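Local coordinates for protein GDP-6-deoxy-D-mannose reductase (Pseudomonas aeruginosa, PDB 6X3B) that probably reduces GDP-4-dehydro-6-deoxy-D-mannose to GDP-D-rhamnose for lipopolysaccharide O-antigen synthesis, using the NADPH held in its Rossmann-type domain, at residues D127-V132 with V175-N180; L143-R148 with S154-E159. All blocks are in the same frame, centred on the assembly; numbering follows the deposited sequence.

Interaction 1 of 2, residues D127-V132 with V175-N180. With NDP (NADPH dihydro-nicotinamide-adenine-dinucleotide phosphate), chain E.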
ATOM      1  N   ASP A 127       7.954  -7.457   7.689  1.00 18.46           N
ATOM      2  CA  ASP A 127       7.558  -6.382   8.588  1.00 20.12           C
ATOM      3  C   ASP A 127       6.244  -5.735   8.158  1.00 21.72           C
ATOM      4  O   ASP A 127       5.622  -5.055   8.973  1.00 19.44           O
ATOM      5  CB  ASP A 127       8.700  -5.340   8.669  1.00 18.95           C
ATOM      6  CG  ASP A 127       8.564  -4.391   9.853  1.00 25.63           C
ATOM      7  OD1 ASP A 127       8.200  -4.841  10.969  1.00 35.47           O
ATOM      8  OD2 ASP A 127       8.852  -3.183   9.684  1.00 25.47           O
ATOM      9  N   VAL A 128       5.787  -5.945   6.914  1.00 19.70           N
ATOM     10  CA  VAL A 128       4.506  -5.346   6.529  1.00 17.05           C
ATOM     11  C   VAL A 128       3.348  -5.892   7.350  1.00 19.02           C
ATOM     12  O   VAL A 128       2.317  -5.219   7.478  1.00 19.32           O
ATOM     13  CB  VAL A 128       4.207  -5.540   5.029  1.00 16.69           C
ATOM     14  CG1 VAL A 128       5.272  -4.870   4.160  1.00 19.25           C
ATOM     15  CG2 VAL A 128       4.079  -7.035   4.706  1.00 22.05           C
ATOM     16  N   TYR A 129       3.473  -7.102   7.910  1.00 16.61           N
ATOM     17  CA  TYR A 129       2.311  -7.674   8.588  1.00 21.02           C
ATOM     18  C   TYR A 129       1.950  -6.917   9.863  1.00 20.72           C
ATOM     19  O   TYR A 129       0.768  -6.864  10.222  1.00 22.32           O
ATOM     20  CB  TYR A 129       2.537  -9.154   8.901  1.00 20.33           C
ATOM     21  CG  TYR A 129       2.504 -10.042   7.677  1.00 18.72           C
ATOM     22  CD1 TYR A 129       1.306 -10.338   7.028  1.00 20.67           C
ATOM     23  CD2 TYR A 129       3.679 -10.587   7.170  1.00 18.69           C
ATOM     24  CE1 TYR A 129       1.281 -11.163   5.905  1.00 19.44           C
ATOM     25  CE2 TYR A 129       3.666 -11.397   6.043  1.00 20.39           C
ATOM     26  CZ  TYR A 129       2.468 -11.683   5.423  1.00 22.95           C
ATOM     27  OH  TYR A 129       2.460 -12.480   4.309  1.00 20.36           O
ATOM     28  N   GLY A 130       2.929  -6.326  10.556  1.00 20.95           N
ATOM     29  CA  GLY A 130       2.603  -5.647  11.801  1.00 20.46           C
ATOM     30  C   GLY A 130       2.300  -6.616  12.939  1.00 27.72           C
ATOM     31  O   GLY A 130       2.883  -7.692  13.055  1.00 26.80           O
ATOM     32  N   GLN A 131       1.371  -6.217  13.804  1.00 23.05           N
ATOM     33  CA  GLN A 131       1.046  -7.007  14.984  1.00 25.86           C
ATOM     34  C   GLN A 131       0.175  -8.182  14.572  1.00 25.15           C
ATOM     35  O   GLN A 131      -0.841  -8.004  13.895  1.00 26.78           O
ATOM     36  CB  GLN A 131       0.323  -6.141  16.023  1.00 27.50           C
ATOM     37  CG  GLN A 131       0.402  -6.665  17.443  1.00 35.25           C
ATOM     38  CD  GLN A 131       0.346  -5.545  18.461  1.00 42.98           C
ATOM     39  OE1 GLN A 131      -0.726  -5.043  18.767  1.00 40.06           O
ATOM     40  NE2 GLN A 131       1.508  -5.136  18.977  1.00 42.76           N
ATOM     41  N   VAL A 132       0.587  -9.386  14.943  1.00 21.68           N
ATOM     42  CA  VAL A 132      -0.154 -10.588  14.583  1.00 26.48           C
ATOM     43  C   VAL A 132      -0.433 -11.364  15.863  1.00 29.24           C
ATOM     44  O   VAL A 132       0.471 -11.567  16.681  1.00 26.11           O
ATOM     45  CB  VAL A 132       0.610 -11.453  13.563  1.00 28.11           C
ATOM     46  CG1 VAL A 132      -0.103 -12.766  13.358  1.00 28.88           C
ATOM     47  CG2 VAL A 132       0.730 -10.726  12.225  1.00 25.71           C
ATOM     48  N   VAL A 175       6.340 -10.967  -5.714  1.00 20.56           N
ATOM     49  CA  VAL A 175       6.643 -10.272  -4.473  1.00 18.73           C
ATOM     50  C   VAL A 175       7.119 -11.299  -3.457  1.00 21.28           C
ATOM     51  O   VAL A 175       6.471 -12.334  -3.248  1.00 19.88           O
ATOM     52  CB  VAL A 175       5.426  -9.489  -3.941  1.00 19.70           C
ATOM     53  CG1 VAL A 175       5.694  -9.034  -2.523  1.00 20.45           C
ATOM     54  CG2 VAL A 175       5.157  -8.290  -4.822  1.00 19.68           C
ATOM     55  N   ALA A 176       8.248 -11.014  -2.825  1.00 19.10           N
ATOM     56  CA  ALA A 176       8.735 -11.813  -1.719  1.00 17.57           C
ATOM     57  C   ALA A 176       8.669 -10.985  -0.446  1.00 15.84           C
ATOM     58  O   ALA A 176       9.048  -9.811  -0.457  1.00 18.71           O
ATOM     59  CB  ALA A 176      10.173 -12.267  -1.967  1.00 18.27           C
ATOM     60  N   ARG A 177       8.218 -11.602   0.655  1.00 17.06           N
ATOM     61  CA  ARG A 177       8.219 -10.990   1.995  1.00 16.24           C
ATOM     62  C   ARG A 177       9.182 -11.765   2.885  1.00 16.43           C
ATOM     63  O   ARG A 177       8.781 -12.716   3.570  1.00 19.73           O
ATOM     64  CB  ARG A 177       6.816 -10.967   2.618  1.00 17.88           C
ATOM     65  CG  ARG A 177       5.847 -10.040   1.884  1.00 14.84           C
ATOM     66  CD  ARG A 177       4.400 -10.194   2.376  1.00 17.43           C
ATOM     67  NE  ARG A 177       3.543  -9.182   1.775  1.00 15.91           N
ATOM     68  CZ  ARG A 177       2.218  -9.176   1.893  1.00 20.45           C
ATOM     69  NH1 ARG A 177       1.613 -10.152   2.569  1.00 16.66           N
ATOM     70  NH2 ARG A 177       1.502  -8.203   1.338  1.00 17.63           N
ATOM     71  N   PRO A 178      10.465 -11.433   2.884  1.00 19.72           N
ATOM     72  CA  PRO A 178      11.410 -12.169   3.730  1.00 17.69           C
ATOM     73  C   PRO A 178      11.269 -11.749   5.178  1.00 19.77           C
ATOM     74  O   PRO A 178      11.014 -10.579   5.488  1.00 22.04           O
ATOM     75  CB  PRO A 178      12.776 -11.758   3.172  1.00 17.79           C
ATOM     76  CG  PRO A 178      12.519 -10.352   2.625  1.00 19.27           C
ATOM     77  CD  PRO A 178      11.130 -10.417   2.047  1.00 21.78           C
ATOM     78  N   PHE A 179      11.440 -12.719   6.071  1.00 16.04           N
ATOM     79  CA  PHE A 179      11.445 -12.402   7.490  1.00 20.16           C
ATOM     80  C   PHE A 179      12.899 -12.163   7.911  1.00 21.86           C
ATOM     81  O   PHE A 179      13.687 -11.659   7.105  1.00 24.58           O
ATOM     82  CB  PHE A 179      10.711 -13.508   8.269  1.00 19.58           C
ATOM     83  CG  PHE A 179       9.187 -13.464   8.084  1.00 24.94           C
ATOM     84  CD1 PHE A 179       8.626 -13.522   6.814  1.00 19.05           C
ATOM     85  CD2 PHE A 179       8.334 -13.325   9.173  1.00 20.33           C
ATOM     86  CE1 PHE A 179       7.235 -13.478   6.627  1.00 20.49           C
ATOM     87  CE2 PHE A 179       6.949 -13.287   9.002  1.00 23.40           C
ATOM     88  CZ  PHE A 179       6.397 -13.354   7.722  1.00 20.64           C
ATOM     89  N   ASN A 180      13.222 -12.427   9.175  1.00 19.61           N
ATOM     90  CA  ASN A 180      14.570 -12.104   9.719  1.00 20.46           C
ATOM     91  C   ASN A 180      15.701 -12.768   8.922  1.00 19.68           C
ATOM     92  O   ASN A 180      15.585 -13.957   8.602  1.00 23.39           O
ATOM     93  CB  ASN A 180      14.652 -12.343  11.227  1.00 20.34           C
ATOM     94  CG  ASN A 180      13.835 -11.333  12.003  1.00 31.05           C
ATOM     95  OD1 ASN A 180      12.612 -11.377  11.981  1.00 25.78           O
ATOM     96  ND2 ASN A 180      14.505 -10.412  12.675  1.00 27.53           N
TER
HETATM   97  PA  NDP E 401      20.938  -2.258   2.580  1.00 21.80           P
HETATM   98  O1A NDP E 401      20.435  -1.028   3.258  1.00 23.53           O
HETATM   99  O2A NDP E 401      22.097  -2.979   3.180  1.00 22.50           O
HETATM  100  O5B NDP E 401      21.256  -1.928   1.045  1.00 27.13           O
HETATM  101  C5B NDP E 401      20.432  -0.963   0.349  1.00 20.47           C
HETATM  102  C4B NDP E 401      20.936  -0.815  -1.065  1.00 20.02           C
HETATM  103  O4B NDP E 401      20.099   0.133  -1.775  1.00 22.91           O
HETATM  104  C3B NDP E 401      22.376  -0.303  -1.216  1.00 22.43           C
HETATM  105  O3B NDP E 401      23.061  -1.004  -2.247  1.00 22.16           O
HETATM  106  C2B NDP E 401      22.179   1.170  -1.551  1.00 21.46           C
HETATM  107  O2B NDP E 401      23.270   1.658  -2.328  1.00 26.18           O
HETATM  108  C1B NDP E 401      20.912   1.101  -2.393  1.00 19.96           C
HETATM  109  N9A NDP E 401      20.180   2.358  -2.461  1.00 21.41           N
HETATM  110  C8A NDP E 401      19.636   3.054  -1.410  1.00 17.72           C
HETATM  111  N7A NDP E 401      19.038   4.159  -1.773  1.00 19.45           N
HETATM  112  C5A NDP E 401      19.198   4.199  -3.151  1.00 20.24           C
HETATM  113  C6A NDP E 401      18.790   5.123  -4.129  1.00 22.50           C
HETATM  114  N6A NDP E 401      18.110   6.222  -3.814  1.00 21.00           N
HETATM  115  N1A NDP E 401      19.111   4.870  -5.420  1.00 22.93           N
HETATM  116  C2A NDP E 401      19.798   3.753  -5.690  1.00 20.34           C
HETATM  117  N3A NDP E 401      20.235   2.811  -4.857  1.00 21.88           N
HETATM  118  C4A NDP E 401      19.901   3.094  -3.587  1.00 17.17           C
HETATM  119  O3  NDP E 401      19.727  -3.295   2.425  1.00 26.26           O
HETATM  120  PN  NDP E 401      19.671  -4.875   2.675  1.00 20.98           P
HETATM  121  O1N NDP E 401      20.589  -5.541   1.706  1.00 20.71           O
HETATM  122  O2N NDP E 401      19.866  -5.133   4.131  1.00 22.22           O
HETATM  123  O5D NDP E 401      18.152  -5.199   2.278  1.00 23.08           O
HETATM  124  C5D NDP E 401      17.864  -5.648   0.932  1.00 21.17           C
HETATM  125  C4D NDP E 401      16.369  -5.692   0.739  1.00 20.26           C
HETATM  126  O4D NDP E 401      15.799  -6.641   1.675  1.00 21.16           O
HETATM  127  C3D NDP E 401      15.628  -4.367   0.972  1.00 22.64           C
HETATM  128  O3D NDP E 401      14.571  -4.200   0.038  1.00 21.25           O
HETATM  129  C2D NDP E 401      15.120  -4.536   2.402  1.00 23.21           C
HETATM  130  O2D NDP E 401      13.978  -3.742   2.680  1.00 19.46           O
HETATM  131  C1D NDP E 401      14.797  -6.025   2.446  1.00 21.46           C
HETATM  132  N1N NDP E 401      14.846  -6.580   3.830  1.00 23.98           N
HETATM  133  C2N NDP E 401      16.039  -6.759   4.477  1.00 20.99           C
HETATM  134  C3N NDP E 401      16.116  -7.406   5.680  1.00 24.23           C
HETATM  135  C7N NDP E 401      17.388  -7.330   6.434  1.00 32.54           C
HETATM  136  O7N NDP E 401      17.463  -7.831   7.560  1.00 27.43           O
HETATM  137  N7N NDP E 401      18.419  -6.721   5.867  1.00 26.16           N
HETATM  138  C4N NDP E 401      14.917  -8.147   6.163  1.00 26.82           C
HETATM  139  C5N NDP E 401      13.685  -7.838   5.420  1.00 25.21           C
HETATM  140  C6N NDP E 401      13.685  -6.921   4.481  1.00 22.78           C
HETATM  141  P2B NDP E 401      24.069   2.827  -1.550  1.00 31.55           P
HETATM  142  O1X NDP E 401      25.184   3.249  -2.481  1.00 34.59           O
HETATM  143  O2X NDP E 401      23.084   3.948  -1.293  1.00 43.01           O
HETATM  144  O3X NDP E 401      24.593   2.222  -0.264  1.00 33.57           O
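Arg177 reaches out from strand 172-182, in the central sheet of the Rossmann-type fold, and meets Tyr129 of the loop that follows strand 119-123. Its NH1 donates to Tyr129 OH over 3.0 Å, with an N-H...O angle of 154°. The hydroxyl lies in the guanidinium plane, while the phenol ring and that plane stand nearly perpendicular, at 87°. Val128 approaches from a different direction: CG2 rests over one face of the guanidinium, toward its rim, 3.7 Å from Arg177 NE. One cation is thus held at its edge by a polar atom and on a face by a methyl group, an example of how a buried arginine can join a loop to a sheet. The Arg177 chain is extended from CG to NE (chi2 171°), which carries the guanidinium away from the strand to the hydroxyl end of Tyr129.

Beside this, Phe179 crosses the tyrosine at about a right angle. The apolar touch is oblique, with Tyr129 CE2 3.8 Å from Phe179 CZ.

In the next shell, Tyr129 OH is also hydrogen-bonded to Asn246 OD1 of the neighbouring strand 244-247, and Arg177 NH2 forms a salt bridge to Glu159, a likely source of charge balance in this buried place. The same strand segment lines the NADPH pocket with backbone and proline ring: Pro178 CG sits 3.9 Å from cofactor C5N, and Phe179 O comes within 3.8 Å of C4N, the nicotinamide carbon that carries the transferable hydride.

Interaction 2 of 2, residues L143-R148 with S154-E159. With NDP (NADPH dihydro-nicotinamide-adenine-dinucleotide phosphate), chain E.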
ATOM      1  N   LEU A 143      -3.244 -13.185   5.291  1.00 20.60           N
ATOM      2  CA  LEU A 143      -3.479 -12.340   6.448  1.00 23.91           C
ATOM      3  C   LEU A 143      -3.333 -10.885   6.021  1.00 27.99           C
ATOM      4  O   LEU A 143      -2.361 -10.521   5.354  1.00 27.17           O
ATOM      5  CB  LEU A 143      -2.505 -12.708   7.562  1.00 22.22           C
ATOM      6  CG  LEU A 143      -2.617 -11.993   8.904  1.00 30.50           C
ATOM      7  CD1 LEU A 143      -3.910 -12.396   9.627  1.00 32.46           C
ATOM      8  CD2 LEU A 143      -1.399 -12.319   9.755  1.00 35.17           C
ATOM      9  N   ILE A 144      -4.323 -10.066   6.354  1.00 21.74           N
ATOM     10  CA  ILE A 144      -4.256  -8.657   5.961  1.00 23.42           C
ATOM     11  C   ILE A 144      -3.130  -7.979   6.734  1.00 23.33           C
ATOM     12  O   ILE A 144      -3.078  -8.087   7.971  1.00 22.19           O
ATOM     13  CB  ILE A 144      -5.594  -7.965   6.212  1.00 28.24           C
ATOM     14  CG1 ILE A 144      -6.628  -8.461   5.191  1.00 23.13           C
ATOM     15  CG2 ILE A 144      -5.421  -6.442   6.138  1.00 26.72           C
ATOM     16  CD1 ILE A 144      -8.013  -7.921   5.411  1.00 32.14           C
ATOM     17  N   PRO A 145      -2.209  -7.296   6.063  1.00 24.90           N
ATOM     18  CA  PRO A 145      -1.097  -6.646   6.767  1.00 23.29           C
ATOM     19  C   PRO A 145      -1.505  -5.316   7.390  1.00 26.03           C
ATOM     20  O   PRO A 145      -2.398  -4.614   6.898  1.00 20.03           O
ATOM     21  CB  PRO A 145      -0.064  -6.444   5.651  1.00 26.30           C
ATOM     22  CG  PRO A 145      -0.898  -6.240   4.432  1.00 27.50           C
ATOM     23  CD  PRO A 145      -2.122  -7.124   4.599  1.00 25.44           C
ATOM     24  N   HIS A 146      -0.843  -4.977   8.506  1.00 18.91           N
ATOM     25  CA  HIS A 146      -1.130  -3.737   9.246  1.00 22.45           C
ATOM     26  C   HIS A 146       0.187  -3.072   9.600  1.00 20.78           C
ATOM     27  O   HIS A 146       0.625  -3.114  10.758  1.00 19.84           O
ATOM     28  CB  HIS A 146      -1.950  -4.016  10.510  1.00 20.84           C
ATOM     29  CG  HIS A 146      -3.301  -4.589  10.227  1.00 30.63           C
ATOM     30  ND1 HIS A 146      -4.340  -3.825   9.738  1.00 38.47           N
ATOM     31  CD2 HIS A 146      -3.773  -5.856  10.320  1.00 30.72           C
ATOM     32  CE1 HIS A 146      -5.400  -4.596   9.550  1.00 35.95           C
ATOM     33  NE2 HIS A 146      -5.081  -5.834   9.891  1.00 31.01           N
ATOM     34  N   PRO A 147       0.857  -2.460   8.614  1.00 20.50           N
ATOM     35  CA  PRO A 147       2.198  -1.895   8.851  1.00 20.19           C
ATOM     36  C   PRO A 147       2.191  -0.887   9.977  1.00 20.95           C
ATOM     37  O   PRO A 147       1.285  -0.053  10.077  1.00 18.89           O
ATOM     38  CB  PRO A 147       2.544  -1.210   7.521  1.00 16.68           C
ATOM     39  CG  PRO A 147       1.625  -1.783   6.537  1.00 23.84           C
ATOM     40  CD  PRO A 147       0.397  -2.218   7.236  1.00 17.98           C
ATOM     41  N   ARG A 148       3.257  -0.923  10.789  1.00 18.20           N
ATOM     42  CA  ARG A 148       3.331  -0.114  11.998  1.00 17.62           C
ATOM     43  C   ARG A 148       4.428   0.939  11.957  1.00 23.39           C
ATOM     44  O   ARG A 148       4.608   1.665  12.944  1.00 21.02           O
ATOM     45  CB  ARG A 148       3.542  -1.009  13.222  1.00 17.78           C
ATOM     46  CG  ARG A 148       2.452  -2.038  13.413  1.00 25.12           C
ATOM     47  CD  ARG A 148       2.796  -2.962  14.574  1.00 26.01           C
ATOM     48  NE  ARG A 148       2.675  -2.268  15.851  1.00 29.89           N
ATOM     49  CZ  ARG A 148       1.525  -2.064  16.483  1.00 26.68           C
ATOM     50  NH1 ARG A 148       0.385  -2.483  15.948  1.00 26.43           N
ATOM     51  NH2 ARG A 148       1.515  -1.443  17.660  1.00 28.04           N
ATOM     52  N   SER A 154       5.944   1.861   3.330  1.00 16.66           N
ATOM     53  CA  SER A 154       6.520   2.031   1.997  1.00 15.82           C
ATOM     54  C   SER A 154       6.718   0.698   1.283  1.00 14.29           C
ATOM     55  O   SER A 154       6.561   0.634   0.059  1.00 17.26           O
ATOM     56  CB  SER A 154       7.849   2.794   2.091  1.00 19.41           C
ATOM     57  OG  SER A 154       8.899   1.946   2.538  1.00 17.01           O
ATOM     58  N   LYS A 155       7.018  -0.380   2.018  1.00 16.17           N
ATOM     59  CA  LYS A 155       7.162  -1.681   1.370  1.00 19.08           C
ATOM     60  C   LYS A 155       5.820  -2.193   0.851  1.00 16.73           C
ATOM     61  O   LYS A 155       5.733  -2.683  -0.276  1.00 16.60           O
ATOM     62  CB  LYS A 155       7.774  -2.706   2.327  1.00 18.41           C
ATOM     63  CG  LYS A 155       9.130  -2.347   2.879  1.00 17.98           C
ATOM     64  CD  LYS A 155      10.190  -2.192   1.774  1.00 28.11           C
ATOM     65  CE  LYS A 155      11.014  -3.452   1.647  1.00 26.55           C
ATOM     66  NZ  LYS A 155      11.965  -3.354   0.524  1.00 23.71           N
ATOM     67  N   LEU A 156       4.761  -2.070   1.650  1.00 17.84           N
ATOM     68  CA  LEU A 156       3.444  -2.517   1.199  1.00 17.28           C
ATOM     69  C   LEU A 156       2.958  -1.683   0.024  1.00 18.81           C
ATOM     70  O   LEU A 156       2.361  -2.212  -0.928  1.00 19.46           O
ATOM     71  CB  LEU A 156       2.434  -2.436   2.360  1.00 15.28           C
ATOM     72  CG  LEU A 156       1.070  -3.102   2.172  1.00 22.39           C
ATOM     73  CD1 LEU A 156       1.279  -4.596   1.903  1.00 18.32           C
ATOM     74  CD2 LEU A 156       0.177  -2.883   3.407  1.00 19.70           C
ATOM     75  N   ALA A 157       3.201  -0.370   0.069  1.00 15.19           N
ATOM     76  CA  ALA A 157       2.819   0.479  -1.047  1.00 16.26           C
ATOM     77  C   ALA A 157       3.567   0.071  -2.321  1.00 20.74           C
ATOM     78  O   ALA A 157       2.982   0.012  -3.409  1.00 16.20           O
ATOM     79  CB  ALA A 157       3.078   1.945  -0.699  1.00 15.63           C
ATOM     80  N   ALA A 158       4.861  -0.226  -2.207  1.00 17.45           N
ATOM     81  CA  ALA A 158       5.614  -0.605  -3.404  1.00 15.66           C
ATOM     82  C   ALA A 158       5.191  -1.978  -3.929  1.00 15.54           C
ATOM     83  O   ALA A 158       5.211  -2.207  -5.141  1.00 19.64           O
ATOM     84  CB  ALA A 158       7.107  -0.595  -3.091  1.00 12.55           C
ATOM     85  N   GLU A 159       4.841  -2.907  -3.033  1.00 14.62           N
ATOM     86  CA  GLU A 159       4.239  -4.177  -3.444  1.00 21.09           C
ATOM     87  C   GLU A 159       3.046  -3.939  -4.358  1.00 20.29           C
ATOM     88  O   GLU A 159       2.957  -4.504  -5.454  1.00 15.71           O
ATOM     89  CB  GLU A 159       3.761  -4.966  -2.220  1.00 23.00           C
ATOM     90  CG  GLU A 159       4.788  -5.664  -1.358  1.00 23.70           C
ATOM     91  CD  GLU A 159       4.104  -6.545  -0.311  1.00 24.40           C
ATOM     92  OE1 GLU A 159       2.901  -6.859  -0.497  1.00 22.59           O
ATOM     93  OE2 GLU A 159       4.740  -6.948   0.683  1.00 19.13           O
TER
HETATM   94  PA  NDP E 401      20.938  -2.258   2.580  1.00 21.80           P
HETATM   95  O1A NDP E 401      20.435  -1.028   3.258  1.00 23.53           O
HETATM   96  O2A NDP E 401      22.097  -2.979   3.180  1.00 22.50           O
HETATM   97  O5B NDP E 401      21.256  -1.928   1.045  1.00 27.13           O
HETATM   98  C5B NDP E 401      20.432  -0.963   0.349  1.00 20.47           C
HETATM   99  C4B NDP E 401      20.936  -0.815  -1.065  1.00 20.02           C
HETATM  100  O4B NDP E 401      20.099   0.133  -1.775  1.00 22.91           O
HETATM  101  C3B NDP E 401      22.376  -0.303  -1.216  1.00 22.43           C
HETATM  102  O3B NDP E 401      23.061  -1.004  -2.247  1.00 22.16           O
HETATM  103  C2B NDP E 401      22.179   1.170  -1.551  1.00 21.46           C
HETATM  104  O2B NDP E 401      23.270   1.658  -2.328  1.00 26.18           O
HETATM  105  C1B NDP E 401      20.912   1.101  -2.393  1.00 19.96           C
HETATM  106  N9A NDP E 401      20.180   2.358  -2.461  1.00 21.41           N
HETATM  107  C8A NDP E 401      19.636   3.054  -1.410  1.00 17.72           C
HETATM  108  N7A NDP E 401      19.038   4.159  -1.773  1.00 19.45           N
HETATM  109  C5A NDP E 401      19.198   4.199  -3.151  1.00 20.24           C
HETATM  110  C6A NDP E 401      18.790   5.123  -4.129  1.00 22.50           C
HETATM  111  N6A NDP E 401      18.110   6.222  -3.814  1.00 21.00           N
HETATM  112  N1A NDP E 401      19.111   4.870  -5.420  1.00 22.93           N
HETATM  113  C2A NDP E 401      19.798   3.753  -5.690  1.00 20.34           C
HETATM  114  N3A NDP E 401      20.235   2.811  -4.857  1.00 21.88           N
HETATM  115  C4A NDP E 401      19.901   3.094  -3.587  1.00 17.17           C
HETATM  116  O3  NDP E 401      19.727  -3.295   2.425  1.00 26.26           O
HETATM  117  PN  NDP E 401      19.671  -4.875   2.675  1.00 20.98           P
HETATM  118  O1N NDP E 401      20.589  -5.541   1.706  1.00 20.71           O
HETATM  119  O2N NDP E 401      19.866  -5.133   4.131  1.00 22.22           O
HETATM  120  O5D NDP E 401      18.152  -5.199   2.278  1.00 23.08           O
HETATM  121  C5D NDP E 401      17.864  -5.648   0.932  1.00 21.17           C
HETATM  122  C4D NDP E 401      16.369  -5.692   0.739  1.00 20.26           C
HETATM  123  O4D NDP E 401      15.799  -6.641   1.675  1.00 21.16           O
HETATM  124  C3D NDP E 401      15.628  -4.367   0.972  1.00 22.64           C
HETATM  125  O3D NDP E 401      14.571  -4.200   0.038  1.00 21.25           O
HETATM  126  C2D NDP E 401      15.120  -4.536   2.402  1.00 23.21           C
HETATM  127  O2D NDP E 401      13.978  -3.742   2.680  1.00 19.46           O
HETATM  128  C1D NDP E 401      14.797  -6.025   2.446  1.00 21.46           C
HETATM  129  N1N NDP E 401      14.846  -6.580   3.830  1.00 23.98           N
HETATM  130  C2N NDP E 401      16.039  -6.759   4.477  1.00 20.99           C
HETATM  131  C3N NDP E 401      16.116  -7.406   5.680  1.00 24.23           C
HETATM  132  C7N NDP E 401      17.388  -7.330   6.434  1.00 32.54           C
HETATM  133  O7N NDP E 401      17.463  -7.831   7.560  1.00 27.43           O
HETATM  134  N7N NDP E 401      18.419  -6.721   5.867  1.00 26.16           N
HETATM  135  C4N NDP E 401      14.917  -8.147   6.163  1.00 26.82           C
HETATM  136  C5N NDP E 401      13.685  -7.838   5.420  1.00 25.21           C
HETATM  137  C6N NDP E 401      13.685  -6.921   4.481  1.00 22.78           C
HETATM  138  P2B NDP E 401      24.069   2.827  -1.550  1.00 31.55           P
HETATM  139  O1X NDP E 401      25.184   3.249  -2.481  1.00 34.59           O
HETATM  140  O2X NDP E 401      23.084   3.948  -1.293  1.00 43.01           O
HETATM  141  O3X NDP E 401      24.593   2.222  -0.264  1.00 33.57           O
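Lys155 NZ is gripped by three oxygens, two of them from the NADPH nicotinamide ribose and the third the backbone O of Ile123. The shorter of the two bonds to the sugar runs from Lys155 NZ to cofactor O3D at 2.8 Å, and a second goes from NZ to O2D at 3.0 Å. Lys155 and Tyr151, whose OH also bonds the cofactor, stand in the YxxxK spacing of the short-chain dehydrogenase/reductase superfamily, and four residues along helix 150-169 bring both to the same ligand. The lysine chain is not extended: bends at chi2 (-61°) and chi3 curl it so that CE also lies against the ribose, 3.2 Å from O2D. With three oxygen partners, NZ is probably well fixed in position.

The next residue along illustrates how one helix can serve two tasks. Leu156 is directed to the loop 143-148, and its forked end packs across two prolines separated by the outward-facing His146. CD2 is shared, lying 3.6 Å from Pro147 CG and also against Pro145 CG. CD1 completes the fork, 3.7 Å from that same Pro145 CG. CG of Leu156 stands opposite the backbone N (chi1 -169°), which turns the methyl fork toward the two prolines; the leucine and the proline side chains cross at about a right angle. This contact is purely apolar.

Farther out, the helix lies at the dimer interface, where Ala157 packs on Ala157 of the second subunit and Leu156 on Ser160 of that subunit. Regular helical bonding runs beneath these side chains, as in the 2.9 Å bond from Glu159 N to Lys155 O.

Overall arrangement
Interactions 1 and 2, with centres about 8 Å apart, sit on the same side of the chain's centre and approach one NADPH from different parts of the fold. Interaction 1 brings strand 172-182 beside the nicotinamide, and interaction 2 brings helix 150-169 to its ribose. Two polar links join them. Arg177 NH2 meets Glu159 OE1 at 2.7 Å, tying strand to helix, and Tyr129 O probably accepts a hydrogen bond from His146 N at 3.0 Å, tying the two loop segments together. Val128 O packs 3.2 Å from Pro145 CB. Residues behind the cofactor pocket thus connect strand, helix and loop.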